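Ferredoxin, 2Fe-2S (Aquifex aeolicus, PDB 1M2D) carries a single [2Fe-2S] cluster on a thioredoxin-like fold and transfers electrons in metabolic reactions, forming a homodimer in solution. Local coordinates at residues 80-83 / 84-88; 94-97 / 98-101. The protein carries 1 engineered substitution. All blocks are in the same frame, centred on the assembly; numbering follows the deposited sequence.

Contact 1: residues 80-83 / 84-88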
loop_
_atom_site.group_PDB
_atom_site.type_symbol
_atom_site.label_atom_id
_atom_site.label_comp_id
_atom_site.label_asym_id
_atom_site.label_seq_id
_atom_site.Cartn_x
_atom_site.Cartn_y
_atom_site.Cartn_z
ATOM N N GLU A 80 4.746 17.404 10.446
ATOM C CA GLU A 80 5.912 18.278 10.350
ATOM C C GLU A 80 7.136 17.594 9.774
ATOM O O GLU A 80 8.091 18.271 9.411
ATOM C CB GLU A 80 6.301 18.824 11.743
ATOM C CG GLU A 80 5.243 19.710 12.354
ATOM C CD GLU A 80 4.099 19.074 13.094
ATOM O OE1 GLU A 80 3.851 17.870 13.069
ATOM O OE2 GLU A 80 3.357 19.855 13.748
ATOM N N ASP A 81 7.143 16.261 9.677
ATOM C CA ASP A 81 8.239 15.529 9.095
ATOM C C ASP A 81 8.044 15.295 7.598
ATOM O O ASP A 81 9.012 14.853 6.946
ATOM C CB ASP A 81 8.330 14.137 9.743
ATOM C CG ASP A 81 8.670 14.263 11.199
ATOM O OD1 ASP A 81 9.621 15.031 11.531
ATOM O OD2 ASP A 81 8.054 13.546 11.995
ATOM N N VAL A 82 6.878 15.530 7.062
ATOM C CA VAL A 82 6.616 15.176 5.668
ATOM C C VAL A 82 7.543 15.971 4.735
ATOM O O VAL A 82 8.068 15.414 3.777
ATOM C CB VAL A 82 5.137 15.360 5.350
ATOM C CG1 VAL A 82 4.904 15.269 3.840
ATOM C CG2 VAL A 82 4.335 14.292 6.103
ATOM N N ASP A 83 7.795 17.250 5.022
ATOM C CA ASP A 83 8.671 17.983 4.136
ATOM C C ASP A 83 10.062 17.362 4.043
ATOM O O ASP A 83 10.615 17.274 2.969
ATOM C CB ASP A 83 8.855 19.412 4.607
ATOM C CG ASP A 83 7.668 20.275 4.332
ATOM O OD1 ASP A 83 6.805 19.919 3.534
ATOM O OD2 ASP A 83 7.825 21.268 5.073
ATOM N N GLU A 84 10.612 16.942 5.188
ATOM C CA GLU A 84 11.962 16.356 5.147
ATOM C C GLU A 84 11.932 15.085 4.358
ATOM O O GLU A 84 12.860 14.780 3.577
ATOM C CB GLU A 84 12.499 16.148 6.563
ATOM C CG GLU A 84 13.943 15.755 6.561
ATOM C CD GLU A 84 14.588 15.482 7.917
ATOM O OE1 GLU A 84 13.933 15.684 8.949
ATOM O OE2 GLU A 84 15.771 15.088 7.947
ATOM N N ILE A 85 10.904 14.233 4.545
ATOM C CA ILE A 85 10.872 12.994 3.763
ATOM C C ILE A 85 10.754 13.318 2.275
ATOM O O ILE A 85 11.437 12.680 1.462
ATOM C CB ILE A 85 9.705 12.101 4.252
ATOM C CG1 ILE A 85 9.908 11.616 5.686
ATOM C CG2 ILE A 85 9.488 10.947 3.271
ATOM C CD1 ILE A 85 8.709 10.949 6.330
ATOM N N VAL A 86 9.911 14.263 1.895
ATOM C CA VAL A 86 9.776 14.644 0.502
ATOM C C VAL A 86 11.114 15.140 -0.058
ATOM O O VAL A 86 11.558 14.713 -1.125
ATOM C CB VAL A 86 8.675 15.717 0.384
ATOM C CG1 VAL A 86 8.709 16.392 -0.975
ATOM C CG2 VAL A 86 7.326 15.092 0.701
ATOM N N GLU A 87 11.739 16.083 0.629
ATOM C CA GLU A 87 12.964 16.685 0.127
ATOM C C GLU A 87 14.097 15.708 0.068
ATOM O O GLU A 87 14.772 15.509 -0.986
ATOM C CB GLU A 87 13.322 17.872 1.032
ATOM C CG GLU A 87 12.292 18.979 1.082
ATOM C CD GLU A 87 11.930 19.612 -0.235
ATOM O OE1 GLU A 87 12.869 20.087 -0.925
ATOM O OE2 GLU A 87 10.786 19.650 -0.709
ATOM N N LYS A 88 14.373 15.075 1.184
ATOM C CA LYS A 88 15.578 14.275 1.315
ATOM C C LYS A 88 15.444 12.937 0.617
ATOM O O LYS A 88 16.373 12.452 -0.039
ATOM C CB LYS A 88 15.960 14.083 2.785
ATOM C CG LYS A 88 16.346 15.354 3.547
ATOM C CD LYS A 88 17.582 16.031 2.906
ATOM C CE LYS A 88 18.112 17.135 3.791
ATOM N NZ LYS A 88 18.839 18.147 2.991
HETATM O O HOH W 1 10.098 18.355 7.712
#
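Glu84 meets the 80-83 segment through a water at the N-terminal part of helix 82-91, in the thioredoxin-like fold of this ferredoxin. Its N gives its hydrogen to water 1 at 2.9 Å, and the same water donates to Glu80 O at 2.6 Å, so one water bridges the Glu80 carbonyl and the Glu84 amide where the chain enters the helix. The Glu84 side chain has CG anti to the backbone N (chi1 -171°) and stays extended beyond it, which carries OE1 to a salt bridge with Arg98. Asp81 OD1 binds that same arginine, and the shared cation probably offsets the repulsion between the two carboxylates. Ile85 N follows with a nearly linear hydrogen bond to Asp81 O (3.1 Å), while Ile85 CG1 lies 3.6 Å from that oxygen. Its side chain also rests on Phe34 of helix 27-40 and on Val96. One residue on, Val86 N bonds to Val82 O at 2.9 Å with an N-H...O angle of 170°, an i to i+4 helical link, and Val86 CG2 reaches Val82 CG1 at 4.0 Å. Val82 in turn packs on Val30, Ala33 and Phe34, burying this side of the turn against helix 27-40. Glu87 N closes the series on Asp83 O; the carboxylate of Asp83 forms a salt bridge with Lys37. Chi1 of Glu87 (-61°) sets its CG beside the backbone N, 3.0 Å from Asp83 O.

Contact 2: residues 94-97 / 98-101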
loop_
_atom_site.group_PDB
_atom_site.type_symbol
_atom_site.label_atom_id
_atom_site.label_comp_id
_atom_site.label_asym_id
_atom_site.label_seq_id
_atom_site.Cartn_x
_atom_site.Cartn_y
_atom_site.Cartn_z
ATOM N N GLU A 94 17.675 9.914 -0.343
ATOM C CA GLU A 94 18.287 9.571 0.949
ATOM C C GLU A 94 17.183 9.407 1.998
ATOM O O GLU A 94 16.570 10.393 2.373
ATOM C CB GLU A 94 19.311 10.587 1.460
ATOM C CG GLU A 94 20.570 10.796 0.662
ATOM C CD GLU A 94 21.418 11.962 1.148
ATOM O OE1 GLU A 94 20.965 13.141 1.121
ATOM O OE2 GLU A 94 22.582 11.838 1.565
ATOM N N PRO A 95 16.947 8.185 2.512
ATOM C CA PRO A 95 15.951 8.051 3.597
ATOM C C PRO A 95 16.299 8.932 4.779
ATOM O O PRO A 95 17.458 9.209 5.094
ATOM C CB PRO A 95 16.064 6.564 3.934
ATOM C CG PRO A 95 16.492 5.924 2.651
ATOM C CD PRO A 95 17.475 6.906 2.102
ATOM N N VAL A 96 15.352 9.386 5.541
ATOM C CA VAL A 96 15.353 10.168 6.711
ATOM C C VAL A 96 15.627 9.196 7.852
ATOM O O VAL A 96 14.728 8.576 8.436
ATOM C CB VAL A 96 14.094 10.996 6.918
ATOM C CG1 VAL A 96 14.222 11.768 8.235
ATOM C CG2 VAL A 96 13.890 11.926 5.722
ATOM N N GLU A 97 16.924 9.041 8.148
ATOM C CA GLU A 97 17.388 7.987 9.044
ATOM C C GLU A 97 16.696 7.971 10.369
ATOM O O GLU A 97 16.376 6.882 10.897
ATOM C CB GLU A 97 18.906 8.165 9.284
ATOM C CG GLU A 97 19.542 7.028 9.991
ATOM C CD GLU A 97 21.058 7.145 10.059
ATOM O OE1 GLU A 97 21.578 6.185 10.672
ATOM O OE2 GLU A 97 21.669 8.023 9.552
ATOM N N ARG A 98 16.442 9.148 10.960
ATOM C CA ARG A 98 15.919 9.202 12.315
ATOM C C ARG A 98 14.512 8.586 12.439
ATOM O O ARG A 98 14.127 8.261 13.556
ATOM C CB ARG A 98 15.906 10.612 12.818
ATOM C CG ARG A 98 14.978 11.522 12.109
ATOM C CD ARG A 98 15.074 12.968 12.670
ATOM N NE ARG A 98 14.267 13.822 11.823
ATOM C CZ ARG A 98 12.959 14.012 11.982
ATOM N NH1 ARG A 98 12.268 13.514 13.000
ATOM N NH2 ARG A 98 12.311 14.767 11.098
ATOM N N LEU A 99 13.775 8.465 11.358
ATOM C CA LEU A 99 12.411 7.912 11.391
ATOM C C LEU A 99 12.325 6.509 10.914
ATOM O O LEU A 99 11.254 5.886 10.920
ATOM C CB LEU A 99 11.472 8.822 10.579
ATOM C CG LEU A 99 11.284 10.220 11.172
ATOM C CD1 LEU A 99 10.419 11.027 10.207
ATOM C CD2 LEU A 99 10.686 10.211 12.535
ATOM N N VAL A 100 13.412 5.905 10.434
ATOM C CA VAL A 100 13.355 4.561 9.879
ATOM C C VAL A 100 13.149 3.531 10.958
ATOM O O VAL A 100 13.887 3.507 11.948
ATOM C CB VAL A 100 14.646 4.250 9.068
ATOM C CG1 VAL A 100 14.694 2.814 8.604
ATOM C CG2 VAL A 100 14.791 5.200 7.899
ATOM N N ILE A 101 12.194 2.620 10.743
ATOM C CA ILE A 101 12.052 1.436 11.557
ATOM C C ILE A 101 12.498 0.164 10.846
ATOM O O ILE A 101 12.818 -0.780 11.567
ATOM C CB ILE A 101 10.646 1.373 12.161
ATOM C CG1 ILE A 101 9.565 1.193 11.118
ATOM C CG2 ILE A 101 10.429 2.577 13.072
ATOM C CD1 ILE A 101 8.138 1.108 11.662
#
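Val96 O takes the N-H of Leu99 in a short 3-10 turn that leads from the loop after helix 82-91 into strand 100-102. Two i to i+3 backbone hydrogen bonds define it: Leu99 N to Val96 O at 3.1 Å, and Val100 N to Glu97 O at 3.2 Å. In both, the donor stands above the carbonyl plane, by 39° in the first and 63° in the second, so neither N-H is aimed at a lone pair. Two apolar pairs line the turn: Val100 CG2 approaches Pro95 CB at 4.4 Å, and Val96 CG1 sits 4.3 Å from Leu99 CD1. Separately, the Val100 CG2 methyl comes within 3.4 Å of the carbonyl oxygen Val96 O. Tyr74 of the neighbouring strand packs against Pro95, Leu99 and Val100, and its OH bonds to Val96 N, tying the turn to the sheet. The last group involves Arg98. Its CG sits between the backbone N and the carbonyl carbon (chi1 66°), 4.0 Å from Val96 CG1, and the extended chain runs alongside Val96, pointing the same way. The end of the side chain is held by Asp81 and Glu84 of the helical segment. One face of the guanidinium is met off-centre, toward its rim, by Leu99 CG, 3.9 Å above the plane.

Overall arrangement
Contact 1 and contact 2 come in series along the chain, the first at helix 82-91 and the second in the turn that leads into strand 100-102, with centres 10 Å apart. They meet directly. Arg98 NH2 lies 2.7 Å from Asp81 OD1 and 2.8 Å from Glu84 OE1; in addition, Val96 CG2 packs at 3.8 Å on Ile85 CA. Helix 82-91 touches helix 27-40 through Val82 and Ile85, and the turn through Glu84 and Ile85. The turn hands the chain to strand 100-102, beside 72-74 and outermost within this chain. The Arg98 salt bridges and the Val96-Ile85 packing thus join the helix to the sheet. Both contacts lie away from the cluster-binding residues.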